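Local coordinates for putative nucleoside-diphosphate-sugar epimerase (Staphylococcus aureus subsp. aureus, PDB 3E48), which is of unknown function but probably binds a dinucleotide cofactor through its Rossmann-type NAD(P)H-binding domain, as in related sugar-nucleotide epimerases of the Rossmann type, at residues Y53-F63 with K81-Y91. Sequence-based numbering, arbitrary orientation.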
ATOM      1  N   TYR B  53      -7.550 -19.657  -1.701  1.00  5.07           N
ATOM      2  CA  TYR B  53      -7.333 -18.304  -1.191  1.00  7.59           C
ATOM      3  C   TYR B  53      -8.547 -17.391  -1.257  1.00  9.41           C
ATOM      4  O   TYR B  53      -8.710 -16.508  -0.415  1.00 11.61           O
ATOM      5  CB  TYR B  53      -6.222 -17.602  -1.969  1.00  7.11           C
ATOM      6  CG  TYR B  53      -4.808 -17.981  -1.610  1.00 12.98           C
ATOM      7  CD1 TYR B  53      -3.741 -17.286  -2.167  1.00  8.36           C
ATOM      8  CD2 TYR B  53      -4.528 -19.026  -0.727  1.00 10.15           C
ATOM      9  CE1 TYR B  53      -2.430 -17.607  -1.864  1.00 11.53           C
ATOM     10  CE2 TYR B  53      -3.206 -19.361  -0.415  1.00 13.78           C
ATOM     11  CZ  TYR B  53      -2.164 -18.642  -0.991  1.00 10.89           C
ATOM     12  OH  TYR B  53      -0.855 -18.944  -0.690  1.00 11.70           O
ATOM     13  N   PHE B  54      -9.391 -17.596  -2.261  1.00  8.34           N
ATOM     14  CA  PHE B  54     -10.542 -16.730  -2.443  1.00  9.38           C
ATOM     15  C   PHE B  54     -11.845 -17.260  -1.882  1.00 16.57           C
ATOM     16  O   PHE B  54     -12.927 -16.829  -2.272  1.00 15.39           O
ATOM     17  CB  PHE B  54     -10.660 -16.385  -3.924  1.00 11.78           C
ATOM     18  CG  PHE B  54      -9.472 -15.631  -4.443  1.00  9.96           C
ATOM     19  CD1 PHE B  54      -9.372 -14.258  -4.252  1.00 12.50           C
ATOM     20  CD2 PHE B  54      -8.419 -16.302  -5.056  1.00 10.13           C
ATOM     21  CE1 PHE B  54      -8.239 -13.562  -4.662  1.00 13.34           C
ATOM     22  CE2 PHE B  54      -7.282 -15.622  -5.469  1.00 21.99           C
ATOM     23  CZ  PHE B  54      -7.190 -14.246  -5.272  1.00 18.72           C
ATOM     24  N   ASN B  55     -11.729 -18.197  -0.950  1.00 11.61           N
ATOM     25  CA  ASN B  55     -12.895 -18.750  -0.284  1.00 10.14           C
ATOM     26  C   ASN B  55     -12.564 -18.627   1.194  1.00  6.82           C
ATOM     27  O   ASN B  55     -11.755 -19.387   1.725  1.00 12.22           O
ATOM     28  CB  ASN B  55     -13.103 -20.210  -0.679  1.00 12.44           C
ATOM     29  CG  ASN B  55     -14.343 -20.803  -0.055  1.00 14.98           C
ATOM     30  OD1 ASN B  55     -14.419 -20.964   1.161  1.00 14.47           O
ATOM     31  ND2 ASN B  55     -15.332 -21.118  -0.883  1.00 24.07           N
ATOM     32  N   GLN B  56     -13.176 -17.644   1.846  1.00 10.52           N
ATOM     33  CA  GLN B  56     -12.906 -17.384   3.251  1.00 10.57           C
ATOM     34  C   GLN B  56     -12.983 -18.603   4.153  1.00 12.48           C
ATOM     35  O   GLN B  56     -12.067 -18.855   4.933  1.00 12.42           O
ATOM     36  CB  GLN B  56     -13.834 -16.294   3.787  1.00 12.03           C
ATOM     37  CG  GLN B  56     -13.287 -15.640   5.049  1.00 16.50           C
ATOM     38  CD  GLN B  56     -13.919 -14.294   5.338  1.00 22.43           C
ATOM     39  OE1 GLN B  56     -15.028 -14.215   5.862  1.00 20.79           O
ATOM     40  NE2 GLN B  56     -13.214 -13.221   4.983  1.00 20.22           N
ATOM     41  N   GLU B  57     -14.064 -19.366   4.047  1.00 11.69           N
ATOM     42  CA  GLU B  57     -14.211 -20.541   4.888  1.00 10.13           C
ATOM     43  C   GLU B  57     -13.163 -21.612   4.620  1.00  8.91           C
ATOM     44  O   GLU B  57     -12.817 -22.390   5.514  1.00  9.57           O
ATOM     45  CB  GLU B  57     -15.626 -21.105   4.756  1.00 11.61           C
ATOM     46  CG  GLU B  57     -16.654 -20.185   5.392  1.00 21.28           C
ATOM     47  CD  GLU B  57     -16.327 -19.887   6.849  1.00 27.45           C
ATOM     48  OE1 GLU B  57     -16.508 -18.725   7.283  1.00 25.86           O
ATOM     49  OE2 GLU B  57     -15.888 -20.818   7.563  1.00 21.33           O
ATOM     50  N   SER B  58     -12.651 -21.651   3.394  1.00  7.84           N
ATOM     51  CA  SER B  58     -11.617 -22.615   3.048  1.00  6.64           C
ATOM     52  C   SER B  58     -10.361 -22.236   3.842  1.00  8.29           C
ATOM     53  O   SER B  58      -9.670 -23.105   4.379  1.00  8.64           O
ATOM     54  CB  SER B  58     -11.322 -22.578   1.543  1.00 10.67           C
ATOM     55  OG  SER B  58     -10.309 -23.506   1.199  1.00 17.85           O
HETATM   56  N   MSE B  59     -10.075 -20.939   3.926  1.00  6.23           N
HETATM   57  CA  MSE B  59      -8.906 -20.472   4.678  1.00  5.71           C
HETATM   58  C   MSE B  59      -9.112 -20.714   6.172  1.00  5.94           C
HETATM   59  O   MSE B  59      -8.204 -21.167   6.868  1.00  6.96           O
HETATM   60  CB  MSE B  59      -8.649 -18.980   4.413  1.00 12.22           C
HETATM   61  CG  MSE B  59      -7.895 -18.686   3.113  1.00 31.76           C
HETATM   62 SE   MSE B  59      -5.955 -18.421   3.341  1.00 36.65          SE
HETATM   63  CE  MSE B  59      -5.841 -16.601   2.686  1.00 37.68           C
ATOM     64  N   VAL B  60     -10.307 -20.408   6.669  1.00  7.02           N
ATOM     65  CA  VAL B  60     -10.613 -20.629   8.080  1.00  7.92           C
ATOM     66  C   VAL B  60     -10.388 -22.094   8.453  1.00  5.98           C
ATOM     67  O   VAL B  60      -9.734 -22.401   9.457  1.00  7.97           O
ATOM     68  CB  VAL B  60     -12.080 -20.263   8.409  1.00 11.58           C
ATOM     69  CG1 VAL B  60     -12.421 -20.697   9.827  1.00 10.36           C
ATOM     70  CG2 VAL B  60     -12.285 -18.767   8.255  1.00 13.35           C
ATOM     71  N   GLU B  61     -10.925 -22.999   7.641  1.00  7.46           N
ATOM     72  CA  GLU B  61     -10.778 -24.428   7.904  1.00  7.67           C
ATOM     73  C   GLU B  61      -9.320 -24.873   7.893  1.00  6.59           C
ATOM     74  O   GLU B  61      -8.879 -25.596   8.783  1.00  9.20           O
ATOM     75  CB  GLU B  61     -11.567 -25.241   6.871  1.00  8.44           C
ATOM     76  CG  GLU B  61     -13.075 -25.122   7.001  1.00 15.63           C
ATOM     77  CD  GLU B  61     -13.571 -25.536   8.376  1.00 24.93           C
ATOM     78  OE1 GLU B  61     -13.151 -26.611   8.856  1.00 16.19           O
ATOM     79  OE2 GLU B  61     -14.381 -24.788   8.967  1.00 30.76           O
ATOM     80  N   ALA B  62      -8.577 -24.440   6.884  1.00  6.97           N
ATOM     81  CA  ALA B  62      -7.174 -24.810   6.753  1.00  9.06           C
ATOM     82  C   ALA B  62      -6.304 -24.327   7.908  1.00  4.86           C
ATOM     83  O   ALA B  62      -5.302 -24.960   8.237  1.00  6.82           O
ATOM     84  CB  ALA B  62      -6.619 -24.276   5.434  1.00  8.41           C
ATOM     85  N   PHE B  63      -6.684 -23.209   8.518  1.00  7.12           N
ATOM     86  CA  PHE B  63      -5.913 -22.624   9.614  1.00  7.13           C
ATOM     87  C   PHE B  63      -6.237 -23.189  10.996  1.00  4.71           C
ATOM     88  O   PHE B  63      -5.543 -22.879  11.965  1.00  7.11           O
ATOM     89  CB  PHE B  63      -6.099 -21.098   9.641  1.00  6.97           C
ATOM     90  CG  PHE B  63      -5.389 -20.357   8.524  1.00  6.71           C
ATOM     91  CD1 PHE B  63      -4.733 -21.032   7.494  1.00  7.53           C
ATOM     92  CD2 PHE B  63      -5.383 -18.964   8.511  1.00  7.00           C
ATOM     93  CE1 PHE B  63      -4.086 -20.325   6.468  1.00  6.82           C
ATOM     94  CE2 PHE B  63      -4.743 -18.257   7.495  1.00  5.43           C
ATOM     95  CZ  PHE B  63      -4.093 -18.939   6.472  1.00  8.83           C
ATOM     96  N   LYS B  81      -8.320  -7.471  -7.649  1.00  9.54           N
ATOM     97  CA  LYS B  81      -8.734  -8.864  -7.677  1.00 10.95           C
ATOM     98  C   LYS B  81      -7.960  -9.740  -6.698  1.00 10.60           C
ATOM     99  O   LYS B  81      -8.468 -10.772  -6.260  1.00 10.34           O
ATOM    100  CB  LYS B  81      -8.600  -9.427  -9.092  1.00 13.07           C
ATOM    101  CG  LYS B  81      -9.683  -8.942 -10.050  1.00 24.79           C
ATOM    102  CD  LYS B  81      -9.555  -9.599 -11.423  1.00 29.57           C
ATOM    103  CE  LYS B  81      -9.520 -11.121 -11.316  1.00 32.24           C
ATOM    104  NZ  LYS B  81     -10.732 -11.681 -10.651  1.00 39.13           N
ATOM    105  N   ARG B  82      -6.746  -9.332  -6.338  1.00  7.96           N
ATOM    106  CA  ARG B  82      -5.950 -10.134  -5.415  1.00  7.85           C
ATOM    107  C   ARG B  82      -6.200  -9.783  -3.940  1.00  9.66           C
ATOM    108  O   ARG B  82      -6.057 -10.635  -3.071  1.00  8.70           O
ATOM    109  CB  ARG B  82      -4.455 -10.004  -5.742  1.00  9.58           C
ATOM    110  CG  ARG B  82      -3.597 -11.060  -5.054  1.00  8.06           C
ATOM    111  CD  ARG B  82      -2.104 -10.819  -5.219  1.00  7.03           C
ATOM    112  NE  ARG B  82      -1.645 -10.896  -6.605  1.00  6.25           N
ATOM    113  CZ  ARG B  82      -0.372 -10.780  -6.971  1.00  9.93           C
ATOM    114  NH1 ARG B  82       0.563 -10.585  -6.051  1.00 12.41           N
ATOM    115  NH2 ARG B  82      -0.026 -10.851  -8.255  1.00 10.72           N
ATOM    116  N   ILE B  83      -6.585  -8.540  -3.665  1.00  9.52           N
ATOM    117  CA  ILE B  83      -6.861  -8.080  -2.302  1.00 10.46           C
ATOM    118  C   ILE B  83      -7.617  -9.043  -1.379  1.00 10.41           C
ATOM    119  O   ILE B  83      -7.240  -9.220  -0.222  1.00  9.91           O
ATOM    120  CB  ILE B  83      -7.655  -6.743  -2.324  1.00 16.10           C
ATOM    121  CG1 ILE B  83      -6.789  -5.646  -2.923  1.00 19.63           C
ATOM    122  CG2 ILE B  83      -8.101  -6.367  -0.917  1.00 23.86           C
ATOM    123  CD1 ILE B  83      -5.469  -5.470  -2.216  1.00 13.88           C
ATOM    124  N   PRO B  84      -8.705  -9.659  -1.864  1.00  9.29           N
ATOM    125  CA  PRO B  84      -9.467 -10.586  -1.014  1.00  9.70           C
ATOM    126  C   PRO B  84      -8.585 -11.638  -0.340  1.00 10.47           C
ATOM    127  O   PRO B  84      -8.893 -12.138   0.740  1.00  8.53           O
ATOM    128  CB  PRO B  84     -10.470 -11.190  -1.992  1.00 13.89           C
ATOM    129  CG  PRO B  84     -10.752 -10.021  -2.913  1.00 12.48           C
ATOM    130  CD  PRO B  84      -9.356  -9.501  -3.179  1.00  8.45           C
ATOM    131  N   GLU B  85      -7.480 -11.944  -1.001  1.00  7.03           N
ATOM    132  CA  GLU B  85      -6.487 -12.900  -0.540  1.00 17.84           C
ATOM    133  C   GLU B  85      -6.009 -12.586   0.876  1.00 10.55           C
ATOM    134  O   GLU B  85      -6.055 -13.433   1.782  1.00  6.93           O
ATOM    135  CB  GLU B  85      -5.315 -12.798  -1.489  1.00 26.07           C
ATOM    136  CG  GLU B  85      -4.351 -13.897  -1.487  1.00 30.13           C
ATOM    137  CD  GLU B  85      -3.435 -13.750  -2.662  1.00 14.24           C
ATOM    138  OE1 GLU B  85      -2.377 -13.094  -2.533  1.00  8.01           O
ATOM    139  OE2 GLU B  85      -3.811 -14.264  -3.728  1.00 11.16           O
ATOM    140  N   VAL B  86      -5.534 -11.357   1.051  1.00 10.95           N
ATOM    141  CA  VAL B  86      -5.017 -10.913   2.339  1.00  8.88           C
ATOM    142  C   VAL B  86      -6.143 -10.704   3.337  1.00  5.63           C
ATOM    143  O   VAL B  86      -5.958 -10.915   4.529  1.00  7.13           O
ATOM    144  CB  VAL B  86      -4.193  -9.602   2.201  1.00 16.24           C
ATOM    145  CG1 VAL B  86      -5.078  -8.464   1.720  1.00 18.19           C
ATOM    146  CG2 VAL B  86      -3.545  -9.257   3.536  1.00 15.50           C
ATOM    147  N   GLU B  87      -7.308 -10.280   2.855  1.00  6.73           N
ATOM    148  CA  GLU B  87      -8.437 -10.098   3.753  1.00  6.58           C
ATOM    149  C   GLU B  87      -8.763 -11.461   4.350  1.00  6.03           C
ATOM    150  O   GLU B  87      -8.992 -11.576   5.548  1.00  6.11           O
ATOM    151  CB  GLU B  87      -9.666  -9.568   3.009  1.00  8.03           C
ATOM    152  CG  GLU B  87      -9.635  -8.079   2.662  1.00  8.37           C
ATOM    153  CD  GLU B  87      -9.715  -7.174   3.878  1.00 13.97           C
ATOM    154  OE1 GLU B  87     -10.371  -7.550   4.870  1.00 18.46           O
ATOM    155  OE2 GLU B  87      -9.139  -6.068   3.841  1.00 12.60           O
ATOM    156  N   ASN B  88      -8.769 -12.495   3.516  1.00  7.29           N
ATOM    157  CA  ASN B  88      -9.082 -13.826   4.005  1.00  6.79           C
ATOM    158  C   ASN B  88      -8.003 -14.349   4.937  1.00 10.72           C
ATOM    159  O   ASN B  88      -8.297 -15.020   5.927  1.00  7.00           O
ATOM    160  CB  ASN B  88      -9.321 -14.782   2.836  1.00  8.69           C
ATOM    161  CG  ASN B  88     -10.622 -14.483   2.112  1.00  9.74           C
ATOM    162  OD1 ASN B  88     -11.507 -13.822   2.666  1.00 10.63           O
ATOM    163  ND2 ASN B  88     -10.753 -14.974   0.883  1.00  7.12           N
ATOM    164  N   LEU B  89      -6.750 -14.035   4.624  1.00  5.59           N
ATOM    165  CA  LEU B  89      -5.636 -14.458   5.466  1.00  5.38           C
ATOM    166  C   LEU B  89      -5.849 -13.957   6.893  1.00  7.39           C
ATOM    167  O   LEU B  89      -5.811 -14.737   7.845  1.00  6.85           O
ATOM    168  CB  LEU B  89      -4.324 -13.898   4.918  1.00  5.91           C
ATOM    169  CG  LEU B  89      -3.094 -14.009   5.818  1.00  6.74           C
ATOM    170  CD1 LEU B  89      -2.736 -15.478   6.065  1.00  8.19           C
ATOM    171  CD2 LEU B  89      -1.934 -13.280   5.143  1.00  7.46           C
ATOM    172  N   VAL B  90      -6.081 -12.654   7.032  1.00  8.01           N
ATOM    173  CA  VAL B  90      -6.289 -12.049   8.346  1.00  6.70           C
ATOM    174  C   VAL B  90      -7.548 -12.565   9.040  1.00  7.72           C
ATOM    175  O   VAL B  90      -7.522 -12.869  10.233  1.00  8.09           O
ATOM    176  CB  VAL B  90      -6.362 -10.507   8.251  1.00  9.84           C
ATOM    177  CG1 VAL B  90      -6.702  -9.914   9.612  1.00 14.85           C
ATOM    178  CG2 VAL B  90      -5.029  -9.958   7.758  1.00 12.45           C
ATOM    179  N   TYR B  91      -8.649 -12.658   8.300  1.00  8.08           N
ATOM    180  CA  TYR B  91      -9.899 -13.130   8.878  1.00  9.63           C
ATOM    181  C   TYR B  91      -9.769 -14.543   9.422  1.00  7.54           C
ATOM    182  O   TYR B  91     -10.205 -14.829  10.539  1.00  8.11           O
ATOM    183  CB  TYR B  91     -11.014 -13.092   7.834  1.00 11.34           C
ATOM    184  CG  TYR B  91     -12.348 -13.578   8.355  1.00  7.94           C
ATOM    185  CD1 TYR B  91     -12.642 -14.939   8.419  1.00 10.34           C
ATOM    186  CD2 TYR B  91     -13.312 -12.676   8.796  1.00 11.88           C
ATOM    187  CE1 TYR B  91     -13.860 -15.388   8.906  1.00 10.80           C
ATOM    188  CE2 TYR B  91     -14.538 -13.113   9.287  1.00 15.96           C
ATOM    189  CZ  TYR B  91     -14.805 -14.473   9.338  1.00 16.85           C
ATOM    190  OH  TYR B  91     -16.020 -14.919   9.802  1.00 19.97           O
TER
HETATM  191  O   HOH W   1     -12.952 -14.160  -0.736  1.00 19.46           O
HETATM  192  O   HOH W   2     -16.195 -17.519   9.693  1.00 25.07           O
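Selenomethionine Met59 pushes its methyl against the backbone of the helix 84-91, CE lying 3.8 Å from Leu89 CB and near Glu85 O and Leu89 N. Its chain bends twice, at chi2 and chi3, and so lays the methyl on the helix surface. One turn on, the Phe63 ring crosses the Leu89 side chain at about a right angle, CE2 reaching Leu89 CD1 at 3.7 Å. Phe71 of the strand 68-71 touches both Met59 and Leu89, and Phe63 reaches Val69 of the same strand, so this apolar centre rests on the sheet. Nearer the rim, Val60 CG2 meets the edge of the Tyr91 ring.

The helices 56-63 and 84-91 run in roughly the same direction, their axes 40° apart and 8.8 Å at closest approach. They are neighbouring helices on one side of the largely parallel sheet of the Rossmann-type fold, with the strand 68-71 between them in the chain, as in successive beta-alpha-beta crossovers.

Just before the helix 56-63, the Phe54 ring reaches Pro84 CB with CD1, while Tyr53 CD1 approaches Glu85 OE2, which is hydrogen-bonded to Ser74.

Asn88 spans the junction. Its ND2 donates almost straight to Tyr53 O (2.9 Å, 175°), within its own amide plane, and also to a water that bonds weakly back to Phe54 O. Its OD1 accepts a more bent bond from Gln56 NE2 (2.9 Å), the two amide planes nearly perpendicular. Gln56 CG lies anti to the backbone N (chi1 -159°), and the extended chain carries the amide flat over one face of Tyr91, with OE1 above the ring centre. At the outer edge a second water joins Tyr91 OH to Glu57 OE1, 2.7 Å from the latter.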